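Local coordinates for protein putative thiosugar synthase (Amycolatopsis orientalis, PDB 4N6F) that covalently holds a hexose 6-phosphate in a TIM barrel and probably replaces its 2-hydroxyl with sulphur supplied by a sulphur-carrier protein, giving a 2-thiosugar, at residues 159-164 with 187-192; 109-114 with 137-142; 120-125 with 141-146. All coordinates share one frame; numbering follows the deposited sequence.

Contact 1 (159-164 with 187-192); sequences AALRVM and IGIPVV. With CA (calcium ion), chain E.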
# COMPACT_ATOMS: atom_id res chain seq x y z
N ALA A 159 7.22 -9.21 -24.50
CA ALA A 159 7.12 -7.79 -24.18
C ALA A 159 7.21 -7.53 -22.68
O ALA A 159 7.84 -6.58 -22.23
CB ALA A 159 5.82 -7.22 -24.74
N ALA A 160 6.55 -8.38 -21.91
CA ALA A 160 6.48 -8.26 -20.46
C ALA A 160 6.18 -9.64 -19.90
O ALA A 160 5.71 -10.53 -20.63
CB ALA A 160 5.40 -7.28 -20.05
N LEU A 161 6.45 -9.82 -18.61
CA LEU A 161 6.26 -11.09 -17.92
C LEU A 161 5.25 -10.93 -16.82
O LEU A 161 5.41 -10.08 -15.96
CB LEU A 161 7.56 -11.52 -17.24
CG LEU A 161 8.31 -12.72 -17.77
CD1 LEU A 161 9.43 -13.06 -16.79
CD2 LEU A 161 7.37 -13.91 -17.93
N ARG A 162 4.23 -11.76 -16.83
CA ARG A 162 3.32 -11.84 -15.70
C ARG A 162 3.83 -12.98 -14.82
O ARG A 162 4.10 -14.08 -15.32
CB ARG A 162 1.88 -12.07 -16.17
CG ARG A 162 1.34 -10.93 -17.04
CD ARG A 162 0.36 -11.42 -18.11
NE ARG A 162 -0.70 -12.22 -17.52
CZ ARG A 162 -1.21 -13.35 -18.03
NH1 ARG A 162 -2.16 -13.98 -17.36
NH2 ARG A 162 -0.78 -13.85 -19.17
N VAL A 163 3.98 -12.70 -13.53
CA VAL A 163 4.60 -13.63 -12.59
C VAL A 163 3.64 -13.90 -11.42
O VAL A 163 3.08 -12.97 -10.85
CB VAL A 163 5.94 -13.05 -12.07
CG1 VAL A 163 6.54 -13.93 -10.99
CG2 VAL A 163 6.93 -12.91 -13.23
N MET A 164 3.44 -15.17 -11.08
CA MET A 164 2.43 -15.56 -10.11
C MET A 164 2.87 -15.22 -8.71
O MET A 164 3.95 -15.62 -8.28
CB MET A 164 2.10 -17.04 -10.21
CG MET A 164 1.16 -17.55 -9.12
SD MET A 164 0.41 -19.16 -9.46
CE MET A 164 -1.17 -18.66 -10.12
N ILE A 187 15.88 -9.73 -14.88
CA ILE A 187 15.13 -9.74 -16.14
C ILE A 187 15.02 -8.31 -16.68
O ILE A 187 14.81 -7.38 -15.94
CB ILE A 187 13.74 -10.38 -15.92
CG1 ILE A 187 13.91 -11.86 -15.51
CG2 ILE A 187 12.86 -10.29 -17.14
CD1 ILE A 187 14.70 -12.71 -16.48
N GLY A 188 15.20 -8.16 -17.99
CA GLY A 188 15.19 -6.85 -18.62
C GLY A 188 13.84 -6.38 -19.12
O GLY A 188 13.70 -5.25 -19.56
N ILE A 189 12.82 -7.24 -19.05
CA ILE A 189 11.49 -6.81 -19.49
C ILE A 189 10.62 -6.52 -18.27
O ILE A 189 10.85 -7.08 -17.20
CB ILE A 189 10.83 -7.83 -20.43
CG1 ILE A 189 10.83 -9.23 -19.85
CG2 ILE A 189 11.56 -7.83 -21.77
CD1 ILE A 189 9.96 -10.19 -20.62
N PRO A 190 9.63 -5.64 -18.43
CA PRO A 190 8.77 -5.33 -17.30
C PRO A 190 8.05 -6.57 -16.73
O PRO A 190 7.66 -7.46 -17.50
CB PRO A 190 7.75 -4.35 -17.89
CG PRO A 190 8.44 -3.74 -19.05
CD PRO A 190 9.27 -4.85 -19.61
N VAL A 191 7.89 -6.60 -15.41
CA VAL A 191 7.21 -7.66 -14.70
C VAL A 191 5.88 -7.14 -14.14
O VAL A 191 5.81 -6.07 -13.51
CB VAL A 191 8.10 -8.24 -13.57
CG1 VAL A 191 7.31 -9.15 -12.64
CG2 VAL A 191 9.26 -9.01 -14.17
N VAL A 192 4.82 -7.90 -14.42
CA VAL A 192 3.48 -7.68 -13.89
C VAL A 192 3.23 -8.77 -12.85
O VAL A 192 3.31 -9.97 -13.16
CB VAL A 192 2.39 -7.78 -15.00
CG1 VAL A 192 0.99 -7.62 -14.42
CG2 VAL A 192 2.62 -6.76 -16.11
CA CA E . 14.47 -4.86 -22.11
O HOH W 1 15.22 -4.68 -24.23
O HOH W 2 15.15 -7.26 -22.69
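With CG1 anti to the backbone N in both Val163 (chi1 174°) and Val191 (chi1 168°), the two valines cross obliquely, and CG2 of Val163 meets CG1 of Val191 at 3.8 Å. Ile189 instead puts CG1 in the crowded position between its N and carbonyl carbon (chi1 52°), which sends CD1 over the backbone of Ala160 and to 4.2 Å from CG of Leu161. These side chains dress a pair of neighbouring parallel strands in the TIM barrel, joined in a beta-alpha-beta unit by helix 177-186. Three backbone bonds set the register: Leu161 N to Pro190 O, Val192 N to Leu161 O at 2.7 Å, and Val163 N to Val192 O at 2.8 Å. The donor of the middle bond lies in the carbonyl plane, while the other two meet their oxygens nearly along the C=O axis. Leu161 and Val191 face the outer helices, where Ala150 and Leu183 receive them. Arg162 and Val192 occupy the face turned to the barrel interior, CG of Arg162 lying 3.9 Å from CB of Val192. Beyond CG the arginine bends away to Glu194, Asp112 and the fructose 6-phosphate. Before strand 191-194 begins, Gly188 O binds a calcium ion at 2.7 Å, and water 1 and water 2 also bind it, the first at 2.2 Å from the metal.

Contact 2 (109-114 with 137-142); sequences LKLDVR and MELLPF. With F6R (fructose -6-phosphate), chain F.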
# COMPACT_ATOMS: atom_id res chain seq x y z
N LEU A 109 -0.92 -10.15 -27.01
CA LEU A 109 -1.56 -11.33 -26.45
C LEU A 109 -1.21 -11.60 -24.99
O LEU A 109 -0.04 -11.73 -24.62
CB LEU A 109 -1.18 -12.55 -27.28
CG LEU A 109 -1.89 -13.86 -26.90
CD1 LEU A 109 -3.35 -13.83 -27.37
CD2 LEU A 109 -1.16 -15.06 -27.49
N LYS A 110 -2.26 -11.72 -24.18
CA LYS A 110 -2.16 -12.23 -22.82
C LYS A 110 -2.11 -13.73 -22.97
O LYS A 110 -3.12 -14.36 -23.27
CB LYS A 110 -3.33 -11.71 -21.99
CG LYS A 110 -3.47 -12.29 -20.60
CD LYS A 110 -4.64 -11.65 -19.88
CE LYS A 110 -4.83 -12.17 -18.45
NZ LYS A 110 -5.51 -13.48 -18.49
N LEU A 111 -0.92 -14.30 -22.81
CA LEU A 111 -0.71 -15.71 -23.09
C LEU A 111 -0.77 -16.51 -21.81
O LEU A 111 0.03 -16.28 -20.88
CB LEU A 111 0.64 -15.92 -23.77
CG LEU A 111 1.07 -17.36 -24.03
CD1 LEU A 111 0.12 -18.06 -24.99
CD2 LEU A 111 2.49 -17.37 -24.57
N ASP A 112 -1.71 -17.44 -21.76
CA ASP A 112 -1.92 -18.32 -20.62
C ASP A 112 -1.98 -19.77 -21.11
O ASP A 112 -2.75 -20.11 -22.01
CB ASP A 112 -3.23 -17.95 -19.92
CG ASP A 112 -3.12 -16.69 -19.09
OD1 ASP A 112 -2.36 -16.69 -18.11
OD2 ASP A 112 -3.81 -15.69 -19.39
N VAL A 113 -1.10 -20.60 -20.54
CA VAL A 113 -1.07 -22.03 -20.77
C VAL A 113 -0.97 -22.68 -19.39
O VAL A 113 0.08 -22.64 -18.76
CB VAL A 113 0.13 -22.45 -21.62
CG1 VAL A 113 0.12 -23.95 -21.88
CG2 VAL A 113 0.14 -21.70 -22.94
N ARG A 114 -2.07 -23.27 -18.93
CA ARG A 114 -2.16 -23.76 -17.55
C ARG A 114 -2.39 -25.25 -17.43
O ARG A 114 -3.01 -25.87 -18.30
CB ARG A 114 -3.27 -23.02 -16.81
CG ARG A 114 -3.15 -21.52 -16.96
CD ARG A 114 -4.10 -20.78 -16.05
NE ARG A 114 -3.85 -19.35 -16.15
CZ ARG A 114 -4.52 -18.41 -15.49
NH1 ARG A 114 -5.51 -18.74 -14.66
NH2 ARG A 114 -4.20 -17.13 -15.67
N MET A 137 3.96 -12.24 -33.09
CA MET A 137 3.03 -11.83 -32.04
C MET A 137 3.79 -11.23 -30.85
O MET A 137 4.92 -11.61 -30.55
CB MET A 137 2.18 -13.01 -31.57
CG MET A 137 1.19 -13.50 -32.62
SD MET A 137 -0.34 -14.11 -31.90
CE MET A 137 -1.22 -12.57 -31.68
N GLU A 138 3.15 -10.27 -30.19
CA GLU A 138 3.72 -9.63 -29.01
C GLU A 138 3.07 -10.25 -27.79
O GLU A 138 1.85 -10.29 -27.69
CB GLU A 138 3.47 -8.12 -29.07
CG GLU A 138 4.25 -7.41 -30.19
CD GLU A 138 5.71 -7.12 -29.86
OE1 GLU A 138 6.43 -6.67 -30.77
OE2 GLU A 138 6.16 -7.31 -28.69
N LEU A 139 3.89 -10.74 -26.85
CA LEU A 139 3.41 -11.65 -25.81
C LEU A 139 3.64 -11.17 -24.40
O LEU A 139 4.70 -10.64 -24.08
CB LEU A 139 4.07 -13.02 -25.96
CG LEU A 139 3.92 -13.70 -27.32
CD1 LEU A 139 4.66 -15.02 -27.28
CD2 LEU A 139 2.46 -13.93 -27.68
N LEU A 140 2.62 -11.39 -23.57
CA LEU A 140 2.68 -11.23 -22.13
C LEU A 140 2.29 -12.58 -21.50
O LEU A 140 1.11 -12.81 -21.18
CB LEU A 140 1.75 -10.11 -21.66
CG LEU A 140 2.14 -8.68 -22.06
CD1 LEU A 140 1.64 -8.30 -23.43
CD2 LEU A 140 1.58 -7.68 -21.05
N PRO A 141 3.28 -13.47 -21.33
CA PRO A 141 3.05 -14.78 -20.73
C PRO A 141 2.99 -14.75 -19.20
O PRO A 141 3.55 -13.86 -18.57
CB PRO A 141 4.23 -15.62 -21.22
CG PRO A 141 5.30 -14.64 -21.58
CD PRO A 141 4.66 -13.33 -21.86
N PHE A 142 2.32 -15.75 -18.64
CA PHE A 142 2.14 -15.91 -17.20
C PHE A 142 2.97 -17.11 -16.78
O PHE A 142 2.86 -18.19 -17.39
CB PHE A 142 0.66 -16.15 -16.92
CG PHE A 142 0.25 -16.05 -15.46
CD1 PHE A 142 0.95 -15.27 -14.56
CD2 PHE A 142 -0.89 -16.69 -15.03
CE1 PHE A 142 0.54 -15.18 -13.23
CE2 PHE A 142 -1.31 -16.61 -13.71
CZ PHE A 142 -0.60 -15.85 -12.81
C1 F6R F . -5.46 -14.24 -17.21
C2 F6R F . -6.56 -13.80 -16.28
C3 F6R F . -6.86 -14.53 -14.99
C4 F6R F . -5.80 -14.15 -13.96
C5 F6R F . -6.23 -14.51 -12.54
C6 F6R F . -5.49 -13.68 -11.51
O2 F6R F . -7.20 -12.78 -16.53
O3 F6R F . -6.93 -15.95 -15.12
O4 F6R F . -4.57 -14.84 -14.26
O5 F6R F . -7.63 -14.30 -12.35
O6 F6R F . -5.81 -14.17 -10.22
P F6R F . -6.87 -13.46 -9.25
O1P F6R F . -8.19 -13.85 -9.84
O2P F6R F . -6.60 -11.99 -9.30
O3P F6R F . -6.50 -14.07 -7.93
O HOH W 3 1.02 -19.61 -18.86
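Strands 108-111 and 138-143 are neighbours in the TIM barrel and the two beta elements of a beta-alpha-beta unit, and the first of them carries the lysine that holds the sugar. Backbone bonds zip them in parallel: Leu140 N to Leu109 O and Leu109 N to Glu138 O run nearly along the C=O axes, Leu111 N meets Leu140 O from above the carbonyl plane, and the last, Phe142 N to Leu111 O, is weak at 3.2 Å. There the strands part, and water 3 bridges Val113 N to Phe142 O. On the outward face Leu109 and Leu139 lie side by side, CD2 to CD2 3.8 Å. On the inward face Lys110 stays extended to CE and turns only at chi4 (-79°), so that NZ joins C1 of fructose 6-phosphate at 1.5 Å. Arg114 reaches back along an extended chain. Its NH2 grips O4 of the sugar at 2.7 Å and bridges to Asp112 OD1 at 3.1 Å, which it meets from above the carboxylate plane. The same oxygen pairs with Arg162 and lies 3.3 Å from CB of Phe142. The two guanidinium groups would favour an ionised Asp112. With nitrogen on C1 and a carbonyl at C2, the adduct is consistent with an aminoketone formed by rearrangement of a Schiff base, whose C2 could then be the site where sulphur is added.

Contact 3 (120-125 with 141-146); sequences PDNAGT and PFILPD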
# COMPACT_ATOMS: atom_id res chain seq x y z
N PRO A 120 0.20 -21.83 -13.98
CA PRO A 120 0.90 -21.77 -15.26
C PRO A 120 1.82 -22.98 -15.45
O PRO A 120 2.51 -23.37 -14.51
CB PRO A 120 1.73 -20.49 -15.18
CG PRO A 120 1.10 -19.67 -14.13
CD PRO A 120 0.41 -20.61 -13.18
N ASP A 121 1.80 -23.55 -16.65
CA ASP A 121 2.71 -24.60 -17.08
C ASP A 121 3.91 -23.93 -17.76
O ASP A 121 3.83 -23.56 -18.94
CB ASP A 121 1.97 -25.55 -18.05
CG ASP A 121 2.88 -26.57 -18.73
OD1 ASP A 121 4.07 -26.69 -18.37
OD2 ASP A 121 2.39 -27.26 -19.65
N ASN A 122 4.99 -23.77 -17.01
CA ASN A 122 6.16 -23.01 -17.48
C ASN A 122 6.73 -23.49 -18.80
O ASN A 122 6.92 -22.69 -19.72
CB ASN A 122 7.26 -22.97 -16.41
CG ASN A 122 7.01 -21.91 -15.34
OD1 ASN A 122 7.92 -21.55 -14.59
ND2 ASN A 122 5.79 -21.39 -15.26
N ALA A 123 6.99 -24.80 -18.91
CA ALA A 123 7.60 -25.37 -20.11
C ALA A 123 6.69 -25.24 -21.32
O ALA A 123 7.14 -24.87 -22.40
CB ALA A 123 7.98 -26.83 -19.88
N GLY A 124 5.41 -25.55 -21.14
CA GLY A 124 4.42 -25.36 -22.21
C GLY A 124 4.25 -23.90 -22.61
O GLY A 124 4.06 -23.59 -23.79
N THR A 125 4.33 -22.99 -21.63
CA THR A 125 4.23 -21.55 -21.90
C THR A 125 5.41 -21.08 -22.76
O THR A 125 5.23 -20.30 -23.69
CB THR A 125 4.20 -20.75 -20.58
OG1 THR A 125 3.02 -21.10 -19.86
CG2 THR A 125 4.22 -19.23 -20.83
N PRO A 141 3.28 -13.47 -21.33
CA PRO A 141 3.05 -14.78 -20.73
C PRO A 141 2.99 -14.75 -19.20
O PRO A 141 3.55 -13.86 -18.57
CB PRO A 141 4.23 -15.62 -21.22
CG PRO A 141 5.30 -14.64 -21.58
CD PRO A 141 4.66 -13.33 -21.86
N PHE A 142 2.32 -15.75 -18.64
CA PHE A 142 2.14 -15.91 -17.20
C PHE A 142 2.97 -17.11 -16.78
O PHE A 142 2.86 -18.19 -17.39
CB PHE A 142 0.66 -16.15 -16.92
CG PHE A 142 0.25 -16.05 -15.46
CD1 PHE A 142 0.95 -15.27 -14.56
CD2 PHE A 142 -0.89 -16.69 -15.03
CE1 PHE A 142 0.54 -15.18 -13.23
CE2 PHE A 142 -1.31 -16.61 -13.71
CZ PHE A 142 -0.60 -15.85 -12.81
N ILE A 143 3.83 -16.93 -15.78
CA ILE A 143 4.68 -18.00 -15.27
C ILE A 143 4.74 -18.02 -13.74
O ILE A 143 4.50 -17.01 -13.07
CB ILE A 143 6.14 -17.92 -15.80
CG1 ILE A 143 6.83 -16.63 -15.36
CG2 ILE A 143 6.16 -18.03 -17.31
CD1 ILE A 143 8.34 -16.68 -15.46
N LEU A 144 5.03 -19.21 -13.21
CA LEU A 144 5.53 -19.36 -11.85
C LEU A 144 6.92 -18.76 -11.80
O LEU A 144 7.70 -18.94 -12.75
CB LEU A 144 5.60 -20.83 -11.44
CG LEU A 144 4.30 -21.65 -11.48
CD1 LEU A 144 4.57 -23.09 -11.05
CD2 LEU A 144 3.25 -21.01 -10.59
N PRO A 145 7.24 -18.07 -10.70
CA PRO A 145 8.54 -17.40 -10.62
C PRO A 145 9.67 -18.40 -10.74
O PRO A 145 9.96 -19.14 -9.81
CB PRO A 145 8.51 -16.73 -9.23
CG PRO A 145 7.44 -17.42 -8.46
CD PRO A 145 6.44 -17.87 -9.48
N ASP A 146 10.26 -18.45 -11.92
CA ASP A 146 11.39 -19.32 -12.19
C ASP A 146 12.31 -18.58 -13.15
O ASP A 146 11.90 -18.16 -14.23
CB ASP A 146 10.96 -20.65 -12.81
CG ASP A 146 12.14 -21.52 -13.15
OD1 ASP A 146 12.78 -22.03 -12.21
OD2 ASP A 146 12.45 -21.71 -14.34
O HOH W 3 1.02 -19.61 -18.86
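Pro120 lies over one face of the Phe142 ring, crossing it obliquely in a CH-pi contact: its CG stands 3.9 Å from the ring centroid, 21° off the normal and displaced toward the rim nearest CD2. The same proline ring turns CD to CD2 of Leu144, also 3.9 Å away, and lays CB against the carbonyl oxygen of Phe142, so it fills the angle between aromatic ring and backbone. Thr125, in the first turn of helix 122-134, meets Pro141 at about a right angle, with CG2 3.6 Å from CB of the proline. Its methyl is anti to the backbone N, which puts OG1 beside that N (chi1 -64°). From there OG1 bonds to Asp121 O at 2.7 Å, an oxygen that also accepts Thr125 N, and receives a bond from water 3, 2.7 Å from OG1. At Ile143 the Asn122 amide crosses the side chain at roughly a right angle and lies against the backbone of Leu144. Asp121 is the N-cap of helix 122-134 and accepts a weak bond from Gly124 N, whereas Asp146 caps helix 147-156 and binds Thr149 through OD2. A helix N-terminus packed on the C-terminal end of the following strand is the geometry of a beta-alpha-beta unit in a TIM barrel, here with Pro120, just before the helix, over one face of Phe142, a residue of the sugar pocket.

Overall arrangement
The three contacts occupy one arc of the barrel, with centres 10 to 11 Å apart. Strands 108-111, 138-143, 161-164 and 191-194 stand in that order in the parallel sheet, so contact 2 and contact 1 join successive pairs. Contact 3 ties helix 122-134 to strand 138-143, on which contact 2 also ends; the two share Pro141, Phe142 and water 3. Both close before contact 1 opens further along the chain. A probable hydrogen bond from Arg162 N to Pro141 O joins strand 161-164 of contact 1 to strand 138-143. Chain neighbours thus become wall neighbours, and lysine, aspartate, arginines and phenylalanine converge on a single sugar.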